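Local coordinates for Ser-thr phosphatase MSPP (Mycobacterium smegmatis, PDB 2JFS), which probably removes phosphate from phosphoserine and phosphothreonine in proteins, as a manganese-dependent phosphatase of the PP2C family, at residues A33-F38 with S88-T93. Residues are numbered along the deposited sequence; the frame is centred on the assembly and turned at random.
Sequences AVADGF and SGTTLT. With MN (manganese (II) ion), chain B; MN (manganese (II) ion), chain C.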
ATOM      1  N   ALA A  33      -1.680  -3.187  -6.104  1.00 11.25           N
ATOM      2  CA  ALA A  33      -2.197  -2.346  -5.006  1.00 11.31           C
ATOM      3  C   ALA A  33      -2.311  -3.071  -3.684  1.00 12.07           C
ATOM      4  O   ALA A  33      -2.423  -4.330  -3.649  1.00 12.40           O
ATOM      5  CB  ALA A  33      -3.578  -1.782  -5.394  1.00 12.34           C
ATOM      6  N   VAL A  34      -2.238  -2.304  -2.600  1.00 12.55           N
ATOM      7  CA  VAL A  34      -2.561  -2.782  -1.270  1.00 12.87           C
ATOM      8  C   VAL A  34      -3.605  -1.842  -0.692  1.00 12.78           C
ATOM      9  O   VAL A  34      -3.545  -0.615  -0.906  1.00 13.20           O
ATOM     10  CB  VAL A  34      -1.323  -2.784  -0.362  1.00 13.44           C
ATOM     11  CG1 VAL A  34      -1.697  -3.083   1.078  1.00 15.25           C
ATOM     12  CG2 VAL A  34      -0.329  -3.832  -0.854  1.00 15.10           C
ATOM     13  N   ALA A  35      -4.555  -2.403   0.052  1.00 12.31           N
ATOM     14  CA  ALA A  35      -5.547  -1.608   0.791  1.00 13.16           C
ATOM     15  C   ALA A  35      -5.629  -2.157   2.220  1.00 13.21           C
ATOM     16  O   ALA A  35      -5.819  -3.354   2.399  1.00 13.97           O
ATOM     17  CB  ALA A  35      -6.938  -1.676   0.086  1.00 13.75           C
ATOM     18  N   ASP A  36      -5.424  -1.295   3.211  1.00 12.52           N
ATOM     19  CA  ASP A  36      -5.450  -1.679   4.625  1.00 12.37           C
ATOM     20  C   ASP A  36      -6.722  -1.142   5.263  1.00 12.91           C
ATOM     21  O   ASP A  36      -6.860   0.054   5.503  1.00 12.91           O
ATOM     22  CB  ASP A  36      -4.192  -1.141   5.315  1.00 13.34           C
ATOM     23  CG  ASP A  36      -4.135  -1.500   6.778  1.00 13.53           C
ATOM     24  OD1 ASP A  36      -5.140  -2.015   7.309  1.00 14.66           O
ATOM     25  OD2 ASP A  36      -3.070  -1.203   7.363  1.00 14.20           O
ATOM     26  N   GLY A  37      -7.689  -2.025   5.435  1.00 12.98           N
ATOM     27  CA  GLY A  37      -8.975  -1.646   5.994  1.00 13.00           C
ATOM     28  C   GLY A  37      -8.947  -1.429   7.501  1.00 13.20           C
ATOM     29  O   GLY A  37      -8.125  -1.997   8.238  1.00 13.87           O
ATOM     30  N   PHE A  38      -9.873  -0.613   7.992  1.00 13.36           N
ATOM     31  CA  PHE A  38      -9.953  -0.356   9.417  1.00 13.50           C
ATOM     32  C   PHE A  38     -11.413  -0.221   9.817  1.00 13.87           C
ATOM     33  O   PHE A  38     -12.283   0.094   8.982  1.00 13.67           O
ATOM     34  CB  PHE A  38      -9.159   0.907   9.840  1.00 14.67           C
ATOM     35  CG  PHE A  38      -9.620   2.189   9.169  1.00 15.81           C
ATOM     36  CD1 PHE A  38     -10.688   2.923   9.695  1.00 17.36           C
ATOM     37  CD2 PHE A  38      -9.001   2.630   7.992  1.00 16.19           C
ATOM     38  CE1 PHE A  38     -11.137   4.143   9.080  1.00 14.70           C
ATOM     39  CE2 PHE A  38      -9.423   3.830   7.379  1.00 17.87           C
ATOM     40  CZ  PHE A  38     -10.483   4.561   7.907  1.00 15.61           C
ATOM     41  N   SER A  88     -15.914   2.707   9.259  1.00 15.11           N
ATOM     42  CA  SER A  88     -14.938   1.828   8.620  1.00 14.47           C
ATOM     43  C   SER A  88     -14.479   2.450   7.300  1.00 13.65           C
ATOM     44  O   SER A  88     -15.232   3.137   6.607  1.00 13.86           O
ATOM     45  CB  SER A  88     -15.542   0.455   8.347  1.00 14.10           C
ATOM     46  OG  SER A  88     -15.996  -0.183   9.530  1.00 16.10           O
ATOM     47  N   GLY A  89     -13.239   2.181   6.919  1.00 13.01           N
ATOM     48  CA  GLY A  89     -12.736   2.689   5.675  1.00 13.12           C
ATOM     49  C   GLY A  89     -11.461   1.939   5.362  1.00 13.20           C
ATOM     50  O   GLY A  89     -11.230   0.842   5.890  1.00 13.27           O
ATOM     51  N   THR A  90     -10.629   2.507   4.497  1.00 13.22           N
ATOM     52  CA  THR A  90      -9.393   1.822   4.093  1.00 13.13           C
ATOM     53  C   THR A  90      -8.333   2.789   3.573  1.00 13.31           C
ATOM     54  O   THR A  90      -8.650   3.882   3.067  1.00 12.67           O
ATOM     55  CB  THR A  90      -9.708   0.719   3.017  1.00 12.69           C
ATOM     56  OG1 THR A  90      -8.550  -0.072   2.779  1.00 13.65           O
ATOM     57  CG2 THR A  90     -10.219   1.327   1.684  1.00 12.35           C
ATOM     58  N   THR A  91      -7.078   2.383   3.672  1.00 12.71           N
ATOM     59  CA  THR A  91      -6.038   3.028   2.872  1.00 11.95           C
ATOM     60  C   THR A  91      -6.069   2.428   1.454  1.00 12.39           C
ATOM     61  O   THR A  91      -6.731   1.408   1.203  1.00 12.45           O
ATOM     62  CB  THR A  91      -4.631   2.759   3.453  1.00 12.07           C
ATOM     63  OG1 THR A  91      -4.285   1.374   3.167  1.00 11.96           O
ATOM     64  CG2 THR A  91      -4.622   3.001   4.952  1.00 13.02           C
ATOM     65  N   LEU A  92      -5.303   3.037   0.558  1.00 12.65           N
ATOM     66  CA  LEU A  92      -5.096   2.508  -0.787  1.00 12.91           C
ATOM     67  C   LEU A  92      -3.788   3.011  -1.309  1.00 13.42           C
ATOM     68  O   LEU A  92      -3.576   4.238  -1.324  1.00 14.01           O
ATOM     69  CB  LEU A  92      -6.264   2.907  -1.738  1.00 13.49           C
ATOM     70  CG  LEU A  92      -6.136   2.400  -3.191  1.00 15.02           C
ATOM     71  CD1 LEU A  92      -5.935   0.919  -3.276  1.00 19.02           C
ATOM     72  CD2 LEU A  92      -7.341   2.798  -4.037  1.00 17.45           C
ATOM     73  N   THR A  93      -2.891   2.118  -1.727  1.00 12.44           N
ATOM     74  CA  THR A  93      -1.711   2.529  -2.464  1.00 12.51           C
ATOM     75  C   THR A  93      -1.696   1.670  -3.719  1.00 13.14           C
ATOM     76  O   THR A  93      -1.701   0.417  -3.628  1.00 13.99           O
ATOM     77  CB  THR A  93      -0.430   2.307  -1.647  1.00 13.63           C
ATOM     78  OG1 THR A  93      -0.512   3.177  -0.524  1.00 13.42           O
ATOM     79  CG2 THR A  93       0.813   2.649  -2.500  1.00 14.49           C
TER
HETATM   80 MN    MN B1234      -6.176  -2.589   9.005  0.75 10.48          MN
HETATM   81 MN    MN C1235      -2.468  -2.036   9.319  1.00  9.74          MN
HETATM   82  O   HOH W   1      -7.490  -3.650  10.602  1.00 14.36           O
HETATM   83  O   HOH W   2      -4.309  -3.026  10.249  1.00 10.76           O
HETATM   84  O   HOH W   3      -5.812  -4.620   8.144  1.00 10.39           O
HETATM   85  O   HOH W   4      -2.189  -3.871   8.100  1.00 10.17           O
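Asp36 and Gly37 belong to the dinuclear manganese centre of the PP2C fold, and their strand pairs antiparallel with 88-93 in one sheet of its beta sandwich. Asp36 bridges the two ions. Its OD1 lies 2.1 Å from the manganese of chain B. Its OD2 lies 2.2 Å from that of chain C. With CG anti to the backbone N (chi1 -180°), the carboxylate stands off the sheet toward the metals. Gly37 O joins OD1 on the first ion, and water 2 links both ions. Asp186 and Asp224 also bind the second ion. Beside Asp36 the ladder is irregular. Asp36 N donates to the hydroxyl Thr91 OG1 at 2.9 Å, in place of a backbone carbonyl. Thr91 OG1 is also hydrogen-bonded to Ser113 OG, which links this metal ligand's backbone to a neighbouring loop. Thr91 N returns a bond to Asp36 O, approaching from above the carbonyl plane. Thr91 O turns instead to Thr90 OG1 (2.8 Å), whose hydroxyl donates in the carbonyl plane. Regular pairing resumes on either side, Val34 with Thr93 and Phe38 with Gly89. On the face opposite the Asp36 carboxylate, Leu92 CD1 packs against Ala33 CB at 4.2 Å, and helix 42-59 covers Ala35 and Leu92. The Phe38 ring folds back over Gly89, whose CA makes a CH-pi contact 4.0 Å from the ring centroid.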